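Long-range contacts in purine nucleosidase, (IunH-1) (Sulfolobus solfataricus, PDB 3T8J), which is a member of the inosine-uridine preferring nucleoside hydrolase family and carries a bound sodium ion: residues Glu198-Ile203 / Leu213-Tyr218; Lys204-Arg209 / Asp306-Phe311. All coordinates share one frame; numbering follows the deposited sequence. Where two conformers were deposited one is given.

How the interactions relate
Interactions 1 and 2 lie on the same side of the chain's centre, their own centres about 9 Å apart, and their segments alternate along the chain. Residues 198-203 run directly into 204-209, which lead into the helix that carries 213-218. Three packing contacts join them: Ile203 CG2 to Leu308 CD1 at 3.7 Å, Tyr214 CD1 to Leu308 CD2 at 3.9 Å and Val215 CG1 to Lys204 NZ at 3.5 Å. Leu308 thus reaches both partners of interaction 1 from the C-terminal helix. Interaction 1 is buried, and its Tyr218 side chain lies about 10 Å from the bound sodium ion; interaction 2 is a surface contact.

Interaction 1: Glu198-Ile203 / Leu213-Tyr218; sequences EEWNVI and LYVSMY
Trp200 and Tyr214 both hold CG anti to the backbone N (chi1 178° in each), and the benzo end of the indole then meets the Tyr214 ring across the helix pair. In Ile203, CG1 is anti to the carbonyl carbon (chi1 -65°) and CG2 anti to the backbone N, and both branches of the side chain reach Tyr214. CD1 comes to 3.7 Å from Tyr214 CE2, while CG2 touches CD2 of the same ring; the two side chains cross at about a right angle. The benzo end of the Trp200 indole enters beside them. Its CZ3 lies 3.8 Å from Tyr214 CE2, which sits at the indole edge, near its plane. Trp200 CZ3 also meets Tyr218 CB, at 4.1 Å. CH2 of the indole approaches the backbone carbonyl Val215 O at 3.9 Å, also at the ring edge, and the side-chain branch Val215 CG1 at 4.1 Å. The other branch, Val215 CG2, packs on Ile203 CG2 at 4.0 Å. Within the second helix Tyr218 CD1 stands over the centre of the Tyr214 ring, 3.8 Å above its plane. No hydrogen bond crosses the interface. The hydroxyls of these two buried tyrosines are satisfied beyond it: Tyr214 OH by His234 and His236, Tyr218 OH by Asp13. Arg222 forms a cation-pi contact with Trp200. With short-segment axes 10.9 Å apart and N-to-C directions at 129°, this is apolar packing of consecutive helices, 197-204 and 209-227, in the nucleoside hydrolase fold.

Interaction 2: Lys204-Arg209 / Asp306-Phe311; sequences KNMKTR and DLLNWF
Two hydrogen bonds join Thr208 and Arg209 to the C-terminal end of the chain. Thr208 OG1 donates to Leu308 O at 2.6 Å, with a C=O...donor angle of 166°, so it meets the carbonyl nearly head-on. A chi1 of 62° places OG1 between the backbone N and the carbonyl carbon of Thr208, where it also accepts from Ser211 N as the N-cap of helix 209-227. One hydroxyl therefore joins the start of that helix to the end of helix 297-308. Arg209 N donates to Phe311 OXT of the terminal carboxylate at 3.0 Å (N-H...acceptor angle 153°).

Nonpolar contacts flank these bonds. Met206 SD packs on Leu308 CB at 4.1 Å, the two side chains crossing at about a right angle. Past the carboxylate, the Arg209 side chain crosses that of Phe311 at about a right angle, with Arg209 CB 3.9 Å from Phe311 CD1.

The chemistry implies that the chain terminus is held by specific polar contacts as well as by packing. The carboxylate lies at the N-terminal end of helix 209-227, where the helix dipole would probably favour its negative charge.

Interaction 1: Glu198-Ile203 / Leu213-Tyr218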
loop_
_atom_site.group_PDB
_atom_site.type_symbol
_atom_site.label_atom_id
_atom_site.label_comp_id
_atom_site.label_asym_id
_atom_site.label_seq_id
_atom_site.Cartn_x
_atom_site.Cartn_y
_atom_site.Cartn_z
ATOM N N GLU A 198 16.294 42.371 5.216
ATOM C CA GLU A 198 15.865 43.774 5.380
ATOM C C GLU A 198 14.776 43.911 6.444
ATOM O O GLU A 198 14.835 44.775 7.330
ATOM C CB GLU A 198 15.366 44.347 4.035
ATOM C CG GLU A 198 14.696 45.752 4.097
ATOM C CD GLU A 198 13.146 45.703 4.012
ATOM O OE1 GLU A 198 12.634 45.220 2.969
ATOM O OE2 GLU A 198 12.444 46.162 4.963
ATOM N N GLU A 199 13.777 43.044 6.351
ATOM C CA GLU A 199 12.663 43.041 7.288
ATOM C C GLU A 199 13.101 42.647 8.698
ATOM O O GLU A 199 12.681 43.260 9.671
ATOM C CB GLU A 199 11.553 42.112 6.770
ATOM C CG GLU A 199 10.887 42.668 5.516
ATOM C CD GLU A 199 10.005 41.684 4.777
ATOM O OE1 GLU A 199 10.263 40.459 4.832
ATOM O OE2 GLU A 199 9.062 42.156 4.109
ATOM N N TRP A 200 13.949 41.635 8.796
ATOM C CA TRP A 200 14.497 41.178 10.074
ATOM C C TRP A 200 15.270 42.295 10.778
ATOM O O TRP A 200 15.073 42.524 11.971
ATOM C CB TRP A 200 15.380 39.958 9.823
ATOM C CG TRP A 200 16.085 39.351 11.000
ATOM C CD1 TRP A 200 17.432 39.350 11.222
ATOM C CD2 TRP A 200 15.508 38.597 12.067
ATOM N NE1 TRP A 200 17.724 38.653 12.368
ATOM C CE2 TRP A 200 16.559 38.194 12.915
ATOM C CE3 TRP A 200 14.198 38.244 12.412
ATOM C CZ2 TRP A 200 16.346 37.444 14.064
ATOM C CZ3 TRP A 200 13.994 37.501 13.568
ATOM C CH2 TRP A 200 15.069 37.116 14.377
ATOM N N ASN A 201 16.116 43.007 10.035
ATOM C CA ASN A 201 16.864 44.146 10.593
ATOM C C ASN A 201 15.937 45.257 11.105
ATOM O O ASN A 201 16.198 45.865 12.159
ATOM C CB ASN A 201 17.866 44.702 9.565
ATOM C CG ASN A 201 19.098 43.803 9.382
ATOM O OD1 ASN A 201 19.386 42.927 10.209
ATOM N ND2 ASN A 201 19.829 44.023 8.289
ATOM N N VAL A 202 14.844 45.522 10.385
ATOM C CA VAL A 202 13.870 46.520 10.848
ATOM C C VAL A 202 13.288 46.093 12.197
ATOM O O VAL A 202 13.181 46.898 13.123
ATOM C CB VAL A 202 12.717 46.741 9.836
ATOM C CG1 VAL A 202 11.548 47.500 10.494
ATOM C CG2 VAL A 202 13.222 47.479 8.603
ATOM N N ILE A 203 12.926 44.821 12.306
ATOM C CA ILE A 203 12.379 44.296 13.549
ATOM C C ILE A 203 13.393 44.369 14.705
ATOM O O ILE A 203 13.029 44.740 15.823
ATOM C CB ILE A 203 11.832 42.847 13.362
ATOM C CG1 ILE A 203 10.634 42.876 12.408
ATOM C CG2 ILE A 203 11.442 42.224 14.702
ATOM C CD1 ILE A 203 10.168 41.498 11.912
ATOM N N LEU A 213 10.802 40.071 22.014
ATOM C CA LEU A 213 10.305 38.705 22.166
ATOM C C LEU A 213 10.315 37.958 20.823
ATOM O O LEU A 213 10.751 36.804 20.740
ATOM C CB LEU A 213 8.891 38.721 22.755
ATOM C CG LEU A 213 8.284 37.339 23.006
ATOM C CD1 LEU A 213 9.196 36.452 23.880
ATOM C CD2 LEU A 213 6.900 37.498 23.641
ATOM N N TYR A 214 9.855 38.625 19.770
ATOM C CA TYR A 214 9.864 38.034 18.424
ATOM C C TYR A 214 11.286 37.641 18.019
ATOM O O TYR A 214 11.505 36.514 17.585
ATOM C CB TYR A 214 9.278 39.034 17.425
ATOM C CG TYR A 214 9.233 38.627 15.952
ATOM C CD1 TYR A 214 8.028 38.274 15.337
ATOM C CD2 TYR A 214 10.371 38.665 15.166
ATOM C CE1 TYR A 214 7.978 37.951 13.986
ATOM C CE2 TYR A 214 10.334 38.345 13.818
ATOM C CZ TYR A 214 9.132 38.001 13.232
ATOM O OH TYR A 214 9.115 37.686 11.882
ATOM N N VAL A 215 12.249 38.548 18.196
ATOM C CA VAL A 215 13.640 38.237 17.839
ATOM C C VAL A 215 14.113 37.025 18.645
ATOM O O VAL A 215 14.686 36.084 18.071
ATOM C CB VAL A 215 14.560 39.458 18.019
ATOM C CG1 VAL A 215 16.048 39.072 17.859
ATOM C CG2 VAL A 215 14.157 40.553 17.037
ATOM N N SER A 216 13.846 37.022 19.950
ATOM C CA SER A 216 14.246 35.902 20.821
ATOM C C SER A 216 13.627 34.564 20.397
ATOM O O SER A 216 14.301 33.517 20.404
ATOM C CB SER A 216 13.871 36.217 22.265
ATOM O OG SER A 216 14.149 35.132 23.141
ATOM N N MET A 217 12.348 34.607 20.026
ATOM C CA MET A 217 11.604 33.384 19.695
ATOM C C MET A 217 11.938 32.807 18.335
ATOM O O MET A 217 11.753 31.611 18.142
ATOM C CB MET A 217 10.079 33.623 19.760
ATOM C CG MET A 217 9.518 33.859 21.162
ATOM S SD MET A 217 7.695 33.728 21.273
ATOM C CE MET A 217 7.206 34.950 20.053
ATOM N N TYR A 218 12.402 33.656 17.408
ATOM C CA TYR A 218 12.594 33.278 15.994
ATOM C C TYR A 218 14.046 33.046 15.584
ATOM O O TYR A 218 14.296 32.476 14.528
ATOM C CB TYR A 218 11.934 34.309 15.038
ATOM C CG TYR A 218 10.429 34.124 14.939
ATOM C CD1 TYR A 218 9.586 34.683 15.896
ATOM C CD2 TYR A 218 9.846 33.360 13.921
ATOM C CE1 TYR A 218 8.217 34.499 15.853
ATOM C CE2 TYR A 218 8.469 33.179 13.872
ATOM C CZ TYR A 218 7.658 33.744 14.846
ATOM O OH TYR A 218 6.272 33.592 14.828
#

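Interaction 2: Lys204-Arg209 / Asp306-Phe311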
loop_
_atom_site.group_PDB
_atom_site.type_symbol
_atom_site.label_atom_id
_atom_site.label_comp_id
_atom_site.label_asym_id
_atom_site.label_seq_id
_atom_site.Cartn_x
_atom_site.Cartn_y
_atom_site.Cartn_z
ATOM N N LYS A 204 14.656 44.031 14.437
ATOM C CA LYS A 204 15.691 44.069 15.474
ATOM C C LYS A 204 15.913 45.481 16.020
ATOM O O LYS A 204 16.419 45.639 17.138
ATOM C CB LYS A 204 17.028 43.527 14.951
ATOM C CG LYS A 204 17.054 42.021 14.705
ATOM C CD LYS A 204 18.459 41.559 14.279
ATOM C CE LYS A 204 19.306 41.114 15.468
ATOM N NZ LYS A 204 18.911 39.748 15.952
ATOM N N ASN A 205 15.554 46.504 15.241
ATOM C CA ASN A 205 15.753 47.891 15.682
ATOM C C ASN A 205 14.525 48.567 16.310
ATOM O O ASN A 205 14.602 49.733 16.697
ATOM C CB ASN A 205 16.340 48.750 14.543
ATOM C CG ASN A 205 15.291 49.249 13.535
ATOM O OD1 ASN A 205 14.072 49.273 13.802
ATOM N ND2 ASN A 205 15.781 49.676 12.360
ATOM N N MET A 206 13.416 47.834 16.425
ATOM C CA MET A 206 12.158 48.382 16.960
ATOM C C MET A 206 12.179 48.649 18.469
ATOM O O MET A 206 11.582 49.621 18.940
ATOM C CB MET A 206 10.989 47.448 16.630
ATOM C CG MET A 206 10.419 47.647 15.242
ATOM S SD MET A 206 9.198 46.393 14.834
ATOM C CE MET A 206 8.088 47.265 13.726
ATOM N N LYS A 207 12.830 47.764 19.221
ATOM C CA LYS A 207 13.030 47.932 20.680
ATOM C C LYS A 207 11.738 48.097 21.523
ATOM O O LYS A 207 11.677 48.890 22.461
ATOM C CB LYS A 207 14.047 49.054 20.948
ATOM C CG LYS A 207 15.438 48.796 20.309
ATOM C CD LYS A 207 16.227 47.705 21.062
ATOM C CE LYS A 207 16.808 46.643 20.131
ATOM N NZ LYS A 207 15.762 45.668 19.665
ATOM N N THR A 208 10.707 47.326 21.184
ATOM C CA THR A 208 9.534 47.146 22.058
ATOM C C THR A 208 9.662 45.777 22.727
ATOM O O THR A 208 10.491 44.970 22.323
ATOM C CB THR A 208 8.218 47.141 21.264
ATOM O OG1 THR A 208 8.230 46.043 20.343
ATOM C CG2 THR A 208 8.035 48.416 20.485
ATOM N N ARG A 209 8.840 45.498 23.738
ATOM C CA ARG A 209 8.897 44.202 24.399
ATOM C C ARG A 209 8.514 43.109 23.395
ATOM O O ARG A 209 9.138 42.043 23.356
ATOM C CB ARG A 209 7.981 44.172 25.633
ATOM C CG ARG A 209 8.401 45.134 26.752
ATOM C CD ARG A 209 7.302 45.262 27.808
ATOM N NE ARG A 209 7.719 46.014 28.988
ATOM C CZ ARG A 209 8.174 45.453 30.105
ATOM N NH1 ARG A 209 8.281 44.133 30.185
ATOM N NH2 ARG A 209 8.522 46.212 31.137
ATOM N N ASP A 306 2.347 45.913 13.057
ATOM C CA ASP A 306 1.315 46.389 13.967
ATOM C C ASP A 306 1.312 45.605 15.288
ATOM O O ASP A 306 1.242 46.194 16.377
ATOM C CB ASP A 306 -0.047 46.288 13.269
ATOM C CG ASP A 306 -1.203 46.672 14.169
ATOM O OD1 ASP A 306 -1.378 47.885 14.455
ATOM O OD2 ASP A 306 -1.949 45.756 14.587
ATOM N N LEU A 307 1.405 44.278 15.185
ATOM C CA LEU A 307 1.492 43.428 16.362
ATOM C C LEU A 307 2.729 43.753 17.213
ATOM O O LEU A 307 2.649 43.813 18.436
ATOM C CB LEU A 307 1.519 41.946 15.937
ATOM C CG LEU A 307 1.683 40.913 17.038
ATOM C CD1 LEU A 307 0.511 40.950 18.018
ATOM C CD2 LEU A 307 1.814 39.500 16.469
ATOM N N LEU A 308 3.868 43.981 16.566
ATOM C CA LEU A 308 5.131 44.150 17.305
ATOM C C LEU A 308 5.219 45.509 18.015
ATOM O O LEU A 308 6.042 45.703 18.916
ATOM C CB LEU A 308 6.330 43.927 16.386
ATOM C CG LEU A 308 6.419 42.550 15.735
ATOM C CD1 LEU A 308 7.758 42.414 14.980
ATOM C CD2 LEU A 308 6.268 41.429 16.764
ATOM N N ASN A 309 4.357 46.429 17.614
ATOM C CA ASN A 309 4.212 47.711 18.286
ATOM C C ASN A 309 3.203 47.724 19.453
ATOM O O ASN A 309 2.983 48.763 20.053
ATOM C CB ASN A 309 3.835 48.776 17.253
ATOM C CG ASN A 309 5.041 49.301 16.495
ATOM O OD1 ASN A 309 5.100 49.217 15.268
ATOM N ND2 ASN A 309 6.021 49.827 17.225
ATOM N N TRP A 310 2.607 46.573 19.767
ATOM C CA TRP A 310 1.601 46.456 20.842
ATOM C C TRP A 310 2.119 46.954 22.202
ATOM O O TRP A 310 1.491 47.787 22.874
ATOM C CB TRP A 310 1.170 44.978 20.914
ATOM C CG TRP A 310 -0.022 44.641 21.780
ATOM C CD1 TRP A 310 -0.841 45.512 22.457
ATOM C CD2 TRP A 310 -0.550 43.329 22.024
ATOM N NE1 TRP A 310 -1.821 44.817 23.125
ATOM C CE2 TRP A 310 -1.672 43.477 22.869
ATOM C CE3 TRP A 310 -0.176 42.041 21.616
ATOM C CZ2 TRP A 310 -2.436 42.380 23.307
ATOM C CZ3 TRP A 310 -0.932 40.955 22.060
ATOM C CH2 TRP A 310 -2.052 41.132 22.890
ATOM N N PHE A 311 3.283 46.445 22.589
ATOM C CA PHE A 311 3.942 46.843 23.823
ATOM C C PHE A 311 5.389 46.373 23.764
ATOM O O PHE A 311 5.699 45.530 22.911
ATOM C CB PHE A 311 3.223 46.249 25.044
ATOM C CG PHE A 311 3.196 44.751 25.074
ATOM C CD1 PHE A 311 4.134 44.040 25.803
ATOM C CD2 PHE A 311 2.226 44.042 24.373
ATOM C CE1 PHE A 311 4.123 42.650 25.825
ATOM C CE2 PHE A 311 2.195 42.662 24.394
ATOM C CZ PHE A 311 3.145 41.953 25.107
ATOM O OXT PHE A 311 6.252 46.815 24.539
#